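Side-chain contacts in beta-lactamase (Klebsiella pneumoniae, PDB 6KBY), which probably hydrolyses the beta-lactam ring of antibiotics to substituted beta-amino acids, as a class C enzyme, and here holds adenosine monophosphate in its pocket: residues A[47-52]-A[59-64]; A[116-121]-A[266-271]. All coordinates share one frame; numbering follows the deposited sequence.

In the fold
Contact 1 (47-52 with 59-64) and contact 2 (116-121 with 266-271) lie on opposite sides of the chain's centre. Their own centres are 36 Å apart, and their nearest atoms about 26 Å. Both involve strands of one antiparallel sheet. Contact 1 leaves it at the end of outermost strand 44-50. Contact 2 meets it at strand 266-270, which lies between strands 273-275 and 302-311. Contact 1 is away from the nucleotide pocket. Contact 2 is nearer: the side chain of Thr120 is about 10 Å from that of Tyr156, which binds adenosine monophosphate. The ring of His119, next to Thr120 in sequence, meets that of Tyr156, with planes at about 45°. The whole of contact 1 precedes contact 2 in sequence.

Contact 1: residues A[47-52]-A[59-64]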
ATOM      1  N   ILE A  47      18.256   2.210   7.772  1.00  8.77           N
ATOM      2  CA  ILE A  47      18.072   1.863   6.366  1.00  9.14           C
ATOM      3  C   ILE A  47      19.195   0.921   5.975  1.00  7.99           C
ATOM      4  O   ILE A  47      20.372   1.264   6.142  1.00  9.50           O
ATOM      5  CB  ILE A  47      18.129   3.110   5.464  1.00 11.67           C
ATOM      6  CG1 ILE A  47      17.248   4.246   5.995  1.00 15.64           C
ATOM      7  CG2 ILE A  47      17.798   2.726   4.018  1.00 13.17           C
ATOM      8  CD1 ILE A  47      15.784   4.038   5.796  1.00 16.22           C
ATOM      9  N   TYR A  48      18.845  -0.238   5.426  1.00  8.47           N
ATOM     10  CA  TYR A  48      19.819  -1.242   5.010  1.00  8.89           C
ATOM     11  C   TYR A  48      19.610  -1.541   3.532  1.00  7.61           C
ATOM     12  O   TYR A  48      18.501  -1.897   3.118  1.00  8.72           O
ATOM     13  CB  TYR A  48      19.672  -2.510   5.853  1.00 10.28           C
ATOM     14  CG  TYR A  48      19.811  -2.217   7.331  1.00 11.24           C
ATOM     15  CD1 TYR A  48      21.040  -1.856   7.864  1.00 14.13           C
ATOM     16  CD2 TYR A  48      18.719  -2.268   8.190  1.00 13.57           C
ATOM     17  CE1 TYR A  48      21.184  -1.565   9.210  1.00 15.30           C
ATOM     18  CE2 TYR A  48      18.857  -1.979   9.547  1.00 12.00           C
ATOM     19  CZ  TYR A  48      20.092  -1.631  10.041  1.00 12.94           C
ATOM     20  OH  TYR A  48      20.243  -1.344  11.382  1.00 14.28           O
ATOM     21  N   ASN A  49      20.667  -1.389   2.740  1.00  8.30           N
ATOM     22  CA  ASN A  49      20.612  -1.593   1.300  1.00  8.78           C
ATOM     23  C   ASN A  49      21.445  -2.805   0.915  1.00  7.22           C
ATOM     24  O   ASN A  49      22.529  -3.029   1.472  1.00  9.05           O
ATOM     25  CB  ASN A  49      21.128  -0.359   0.572  1.00  9.30           C
ATOM     26  CG  ASN A  49      20.302   0.864   0.881  1.00  9.00           C
ATOM     27  OD1 ASN A  49      19.071   0.795   0.945  1.00  9.10           O
ATOM     28  ND2 ASN A  49      20.969   1.989   1.105  1.00 11.38           N
ATOM     29  N   TYR A  50      20.943  -3.573  -0.049  1.00  8.13           N
ATOM     30  CA  TYR A  50      21.567  -4.833  -0.432  1.00  8.26           C
ATOM     31  C   TYR A  50      21.565  -4.969  -1.944  1.00  8.17           C
ATOM     32  O   TYR A  50      20.534  -4.757  -2.585  1.00  8.44           O
ATOM     33  CB  TYR A  50      20.777  -6.016   0.131  1.00  8.96           C
ATOM     34  CG  TYR A  50      20.627  -6.008   1.631  1.00  8.52           C
ATOM     35  CD1 TYR A  50      19.580  -5.326   2.240  1.00  8.57           C
ATOM     36  CD2 TYR A  50      21.526  -6.692   2.438  1.00  9.62           C
ATOM     37  CE1 TYR A  50      19.431  -5.322   3.615  1.00  8.94           C
ATOM     38  CE2 TYR A  50      21.389  -6.691   3.814  1.00 10.15           C
ATOM     39  CZ  TYR A  50      20.346  -5.998   4.395  1.00  9.35           C
ATOM     40  OH  TYR A  50      20.189  -5.985   5.765  1.00 11.23           O
ATOM     41  N   GLY A  51      22.703  -5.368  -2.510  1.00  8.78           N
ATOM     42  CA  GLY A  51      22.683  -5.837  -3.881  1.00  9.19           C
ATOM     43  C   GLY A  51      22.497  -4.737  -4.911  1.00  8.98           C
ATOM     44  O   GLY A  51      22.965  -3.607  -4.754  1.00  9.81           O
ATOM     45  N   LEU A  52      21.804  -5.098  -5.991  1.00  9.62           N
ATOM     46  CA  LEU A  52      21.810  -4.348  -7.241  1.00  9.15           C
ATOM     47  C   LEU A  52      20.424  -3.836  -7.602  1.00  8.87           C
ATOM     48  O   LEU A  52      19.458  -4.607  -7.637  1.00  9.38           O
ATOM     49  CB  LEU A  52      22.304  -5.232  -8.383  1.00  9.92           C
ATOM     50  CG  LEU A  52      23.683  -5.847  -8.187  1.00 11.82           C
ATOM     51  CD1 LEU A  52      24.059  -6.709  -9.389  1.00 14.45           C
ATOM     52  CD2 LEU A  52      24.700  -4.752  -7.948  1.00 15.30           C
ATOM     53  N   GLN A  59      24.288  -1.483 -11.249  1.00 15.54           N
ATOM     54  CA  GLN A  59      24.070  -0.320 -10.399  1.00 14.59           C
ATOM     55  C   GLN A  59      23.646  -0.819  -9.022  1.00 13.24           C
ATOM     56  O   GLN A  59      22.713  -1.635  -8.922  1.00 13.19           O
ATOM     57  CB  GLN A  59      22.998   0.618 -10.965  1.00 14.91           C
ATOM     58  CG  GLN A  59      23.341   1.244 -12.310  1.00 20.10           C
ATOM     59  CD  GLN A  59      24.500   2.223 -12.232  1.00 22.28           C
ATOM     60  OE1 GLN A  59      24.912   2.637 -11.147  1.00 25.24           O
ATOM     61  NE2 GLN A  59      25.027   2.605 -13.391  1.00 26.47           N
ATOM     62  N   PRO A  60      24.287  -0.356  -7.956  1.00 12.44           N
ATOM     63  CA  PRO A  60      23.925  -0.815  -6.613  1.00 11.97           C
ATOM     64  C   PRO A  60      22.663  -0.127  -6.110  1.00 11.01           C
ATOM     65  O   PRO A  60      22.318   0.979  -6.524  1.00 11.93           O
ATOM     66  CB  PRO A  60      25.128  -0.379  -5.771  1.00 13.51           C
ATOM     67  CG  PRO A  60      25.603   0.863  -6.457  1.00 16.48           C
ATOM     68  CD  PRO A  60      25.402   0.608  -7.929  1.00 16.72           C
ATOM     69  N   VAL A  61      21.974  -0.807  -5.192  1.00 10.18           N
ATOM     70  CA  VAL A  61      20.950  -0.144  -4.393  1.00  9.80           C
ATOM     71  C   VAL A  61      21.640   0.857  -3.479  1.00  9.58           C
ATOM     72  O   VAL A  61      22.634   0.531  -2.815  1.00 11.18           O
ATOM     73  CB  VAL A  61      20.146  -1.171  -3.577  1.00  9.64           C
ATOM     74  CG1 VAL A  61      19.101  -0.474  -2.699  1.00  9.46           C
ATOM     75  CG2 VAL A  61      19.477  -2.186  -4.486  1.00  9.52           C
ATOM     76  N   THR A  62      21.139   2.090  -3.466  1.00  9.96           N
ATOM     77  CA  THR A  62      21.641   3.160  -2.617  1.00 10.31           C
ATOM     78  C   THR A  62      20.463   3.771  -1.874  1.00  9.87           C
ATOM     79  O   THR A  62      19.307   3.389  -2.074  1.00  9.14           O
ATOM     80  CB  THR A  62      22.305   4.273  -3.438  1.00 12.49           C
ATOM     81  OG1 THR A  62      21.285   5.064  -4.064  1.00 12.02           O
ATOM     82  CG2 THR A  62      23.239   3.702  -4.499  1.00 13.40           C
ATOM     83  N   GLU A  63      20.756   4.770  -1.043  1.00 10.39           N
ATOM     84  CA  GLU A  63      19.707   5.501  -0.344  1.00 11.15           C
ATOM     85  C   GLU A  63      18.719   6.164  -1.297  1.00 10.08           C
ATOM     86  O   GLU A  63      17.606   6.504  -0.878  1.00 10.65           O
ATOM     87  CB  GLU A  63      20.332   6.571   0.551  1.00 13.59           C
ATOM     88  CG  GLU A  63      21.067   7.654  -0.224  1.00 19.50           C
ATOM     89  CD  GLU A  63      21.666   8.713   0.677  1.00 25.71           C
ATOM     90  OE1 GLU A  63      22.800   9.159   0.399  1.00 30.56           O
ATOM     91  OE2 GLU A  63      21.000   9.100   1.663  1.00 30.30           O
ATOM     92  N   ASN A  64      19.098   6.362  -2.558  1.00 10.31           N
ATOM     93  CA  ASN A  64      18.256   7.058  -3.522  1.00 10.26           C
ATOM     94  C   ASN A  64      17.475   6.126  -4.437  1.00  9.19           C
ATOM     95  O   ASN A  64      16.696   6.605  -5.266  1.00  9.14           O
ATOM     96  CB  ASN A  64      19.100   8.020  -4.363  1.00 12.64           C
ATOM     97  CG  ASN A  64      19.757   9.089  -3.526  1.00 16.42           C
ATOM     98  OD1 ASN A  64      19.128   9.675  -2.652  1.00 18.27           O
ATOM     99  ND2 ASN A  64      21.035   9.337  -3.778  1.00 23.18           N
TER
HETATM  100  O   HOH W   1      17.428   2.848  -0.132  1.00  8.82           O
HETATM  101  O   HOH W   2      23.618  -2.152  -2.358  1.00 17.17           O
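Val61 points its side chain at 47-52 and spreads its two methyls over different residues. CG2 comes up to the backbone, 3.4 Å from Tyr50 O, and also touches Leu52 C. CG1, anti to the backbone N (chi1 178°), lies against Asn49 CB at 3.8 Å. The Asn49 and Val61 side chains cross obliquely. The Asn49 amide reaches past the valine, with ND2 3.5 Å from Thr62 C. Asn49 OD1 hydrogen-bonds to Ser36 OG on the neighbouring strand. The same OD1 accepts a hydrogen bond from a water that also donates to Thr62 O. Leu52 and Pro60 form an antiparallel non-hydrogen-bonded pair, and their side chains diverge. Beside it, Val61 N donates to Gly51 O at 3.0 Å, nearly straight at 167°. A second water donates to both Gly51 O and Val61 O. The contact closes the beta hairpin of strands 54-55 and 58-60 where the chain turns a corner at Gly51 and leaves strand 44-50. Tyr50 turns the other way, onto helix 11-30, where its OH bonds to Asp20. Only one direct hydrogen bond spans the segments, so the join probably depends on the two bridging waters and Val61 packing, not on continuous strand pairing.

Contact 2: residues A[116-121]-A[266-271]; sequences VGTHTS and GYFKSG
Thr118 and Thr120 share one first torsion, chi1 58° and 57°, and both CB atoms are directed toward 266-271. In each, OG1 is near both the backbone N and the carbonyl carbon, and CG2 is anti to the carbonyl carbon. Phe268 belongs to a classic beta bulge: Tyr267 and Phe268 both face Gln275 on the adjacent strand. The Thr120 and Phe268 side chains run in from opposite directions, and the Thr120 methyl ends over the ring. Its CG2 lies over the centre of one face of the Phe268 ring, 3.8 Å above the plane. This is a CH-pi contact, only 4° off the ring normal. Thr118 crosses Phe268 at about a right angle. Its OG1 comes obliquely to the ring, 3.3 Å from Phe268 CE1. The hydroxyl of Thr120 also nears that corner, with OG1 3.6 Å from Phe268 CE1.

The two hydroxyl oxygens are 2.8 Å apart, Thr118 OG1 to Thr120 OG1. Both have partners at the preceding helix 113-117: Thr118 OG1 bonds to Leu114 O, and Thr120 OG1 to Asn115 ND2. The hydroxyls of these buried threonines are thus tied back to the helix, yet their oxygens also lie against the Phe268 ring beside the methyl contacts. No hydrogen bond crosses between the segments. Ala304 of strand 302-311 touches both Thr120 and Phe268. The contact joins the loop after helix 113-117 to strand 266-270 of the main sheet. At the other bulge residue, the Thr118 and Tyr267 side chains also cross at about a right angle, with Thr118 CG2 3.9 Å from Tyr267 CB and 4.0 Å from Tyr267 CD2.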
ATOM      1  N   VAL A 116     -15.980   0.841  -2.271  1.00  6.07           N
ATOM      2  CA  VAL A 116     -14.785   0.767  -3.113  1.00  6.47           C
ATOM      3  C   VAL A 116     -13.512   0.976  -2.302  1.00  6.09           C
ATOM      4  O   VAL A 116     -12.443   0.481  -2.683  1.00  6.97           O
ATOM      5  CB  VAL A 116     -14.845   1.655  -4.378  1.00  7.21           C
ATOM      6  CG1 VAL A 116     -15.931   1.178  -5.329  1.00  8.08           C
ATOM      7  CG2 VAL A 116     -15.028   3.124  -4.035  1.00  8.48           C
ATOM      8  N   GLY A 117     -13.595   1.689  -1.175  1.00  6.15           N
ATOM      9  CA  GLY A 117     -12.435   1.868  -0.311  1.00  7.25           C
ATOM     10  C   GLY A 117     -12.084   0.691   0.572  1.00  6.19           C
ATOM     11  O   GLY A 117     -11.043   0.726   1.238  1.00  6.84           O
ATOM     12  N   THR A 118     -12.929  -0.342   0.587  1.00  6.47           N
ATOM     13  CA  THR A 118     -12.760  -1.499   1.454  1.00  6.65           C
ATOM     14  C   THR A 118     -12.841  -2.805   0.675  1.00  5.95           C
ATOM     15  O   THR A 118     -12.945  -3.868   1.290  1.00  6.10           O
ATOM     16  CB  THR A 118     -13.816  -1.498   2.569  1.00  5.69           C
ATOM     17  OG1 THR A 118     -15.119  -1.484   1.984  1.00  6.68           O
ATOM     18  CG2 THR A 118     -13.648  -0.291   3.502  1.00  6.87           C
ATOM     19  N   HIS A 119     -12.817  -2.744  -0.659  1.00  5.96           N
ATOM     20  CA  HIS A 119     -12.899  -3.930  -1.514  1.00  5.70           C
ATOM     21  C   HIS A 119     -14.219  -4.670  -1.355  1.00  6.39           C
ATOM     22  O   HIS A 119     -14.282  -5.882  -1.573  1.00  7.41           O
ATOM     23  CB  HIS A 119     -11.726  -4.888  -1.316  1.00  6.59           C
ATOM     24  CG  HIS A 119     -10.393  -4.242  -1.454  1.00  5.99           C
ATOM     25  ND1 HIS A 119      -9.962  -3.653  -2.623  1.00  7.16           N
ATOM     26  CD2 HIS A 119      -9.385  -4.108  -0.559  1.00  6.84           C
ATOM     27  CE1 HIS A 119      -8.741  -3.176  -2.434  1.00  6.73           C
ATOM     28  NE2 HIS A 119      -8.368  -3.438  -1.192  1.00  7.74           N
ATOM     29  N   THR A 120     -15.291  -3.961  -1.011  1.00  6.14           N
ATOM     30  CA  THR A 120     -16.588  -4.606  -0.845  1.00  6.42           C
ATOM     31  C   THR A 120     -17.608  -4.211  -1.910  1.00  6.87           C
ATOM     32  O   THR A 120     -18.798  -4.499  -1.749  1.00  7.42           O
ATOM     33  CB  THR A 120     -17.143  -4.398   0.573  1.00  7.11           C
ATOM     34  OG1 THR A 120     -17.240  -2.996   0.869  1.00  6.61           O
ATOM     35  CG2 THR A 120     -16.263  -5.094   1.610  1.00  7.46           C
ATOM     36  N   SER A 121     -17.176  -3.591  -3.012  1.00  6.33           N
ATOM     37  CA  SER A 121     -18.129  -3.325  -4.087  1.00  7.35           C
ATOM     38  C   SER A 121     -18.499  -4.585  -4.853  1.00  6.37           C
ATOM     39  O   SER A 121     -19.621  -4.685  -5.363  1.00  7.80           O
ATOM     40  CB  SER A 121     -17.611  -2.268  -5.067  1.00  7.60           C
ATOM     41  OG  SER A 121     -16.569  -2.772  -5.895  1.00  7.11           O
ATOM     42  N   GLY A 266     -11.453   0.781  11.170  1.00  6.40           N
ATOM     43  CA  GLY A 266     -11.852  -0.563  10.781  1.00  6.81           C
ATOM     44  C   GLY A 266     -13.308  -0.629  10.368  1.00  5.90           C
ATOM     45  O   GLY A 266     -14.203  -0.287  11.148  1.00  7.40           O
ATOM     46  N   TYR A 267     -13.561  -1.071   9.136  1.00  6.58           N
ATOM     47  CA  TYR A 267     -14.895  -1.019   8.552  1.00  6.82           C
ATOM     48  C   TYR A 267     -15.528  -2.378   8.312  1.00  7.00           C
ATOM     49  O   TYR A 267     -16.760  -2.483   8.351  1.00  6.95           O
ATOM     50  CB  TYR A 267     -14.862  -0.250   7.227  1.00  7.82           C
ATOM     51  CG  TYR A 267     -14.530   1.212   7.376  1.00  7.24           C
ATOM     52  CD1 TYR A 267     -15.414   2.076   7.999  1.00  7.81           C
ATOM     53  CD2 TYR A 267     -13.334   1.731   6.890  1.00  7.52           C
ATOM     54  CE1 TYR A 267     -15.127   3.415   8.131  1.00  8.12           C
ATOM     55  CE2 TYR A 267     -13.035   3.078   7.014  1.00  7.29           C
ATOM     56  CZ  TYR A 267     -13.936   3.914   7.639  1.00  7.99           C
ATOM     57  OH  TYR A 267     -13.680   5.262   7.775  1.00  9.11           O
ATOM     58  N   PHE A 268     -14.736  -3.411   8.034  1.00  7.26           N
ATOM     59  CA  PHE A 268     -15.266  -4.745   7.808  1.00  7.52           C
ATOM     60  C   PHE A 268     -14.312  -5.760   8.409  1.00  7.59           C
ATOM     61  O   PHE A 268     -13.095  -5.555   8.435  1.00  8.33           O
ATOM     62  CB  PHE A 268     -15.410  -5.088   6.313  1.00  7.82           C
ATOM     63  CG  PHE A 268     -16.496  -4.325   5.608  1.00  7.22           C
ATOM     64  CD1 PHE A 268     -16.231  -3.086   5.059  1.00  7.85           C
ATOM     65  CD2 PHE A 268     -17.778  -4.851   5.487  1.00  7.74           C
ATOM     66  CE1 PHE A 268     -17.228  -2.375   4.418  1.00  7.96           C
ATOM     67  CE2 PHE A 268     -18.773  -4.147   4.827  1.00  7.56           C
ATOM     68  CZ  PHE A 268     -18.500  -2.912   4.303  1.00  8.45           C
ATOM     69  N   LYS A 269     -14.874  -6.868   8.868  1.00  8.00           N
ATOM     70  CA  LYS A 269     -14.094  -8.051   9.189  1.00  9.09           C
ATOM     71  C   LYS A 269     -14.241  -9.040   8.048  1.00  8.73           C
ATOM     72  O   LYS A 269     -15.332  -9.211   7.499  1.00  9.30           O
ATOM     73  CB  LYS A 269     -14.602  -8.706  10.475  1.00 11.16           C
ATOM     74  CG  LYS A 269     -14.196  -7.974  11.731  1.00 17.95           C
ATOM     75  CD  LYS A 269     -14.506  -8.815  12.953  1.00 22.55           C
ATOM     76  CE  LYS A 269     -13.242  -9.475  13.459  1.00 25.98           C
ATOM     77  NZ  LYS A 269     -13.092  -9.320  14.931  1.00 29.36           N
ATOM     78  N   SER A 270     -13.140  -9.683   7.685  1.00  8.44           N
ATOM     79  CA  SER A 270     -13.185 -10.723   6.667  1.00  8.91           C
ATOM     80  C   SER A 270     -12.055 -11.690   6.964  1.00  9.80           C
ATOM     81  O   SER A 270     -10.892 -11.277   7.032  1.00  9.07           O
ATOM     82  CB  SER A 270     -13.021 -10.116   5.273  1.00 10.05           C
ATOM     83  OG  SER A 270     -13.334 -11.061   4.265  1.00 11.66           O
ATOM     84  N   GLY A 271     -12.390 -12.961   7.161  1.00 11.35           N
ATOM     85  CA  GLY A 271     -11.364 -13.918   7.535  1.00 13.38           C
ATOM     86  C   GLY A 271     -10.673 -13.464   8.801  1.00 10.94           C
ATOM     87  O   GLY A 271     -11.317 -13.106   9.791  1.00 13.96           O
TER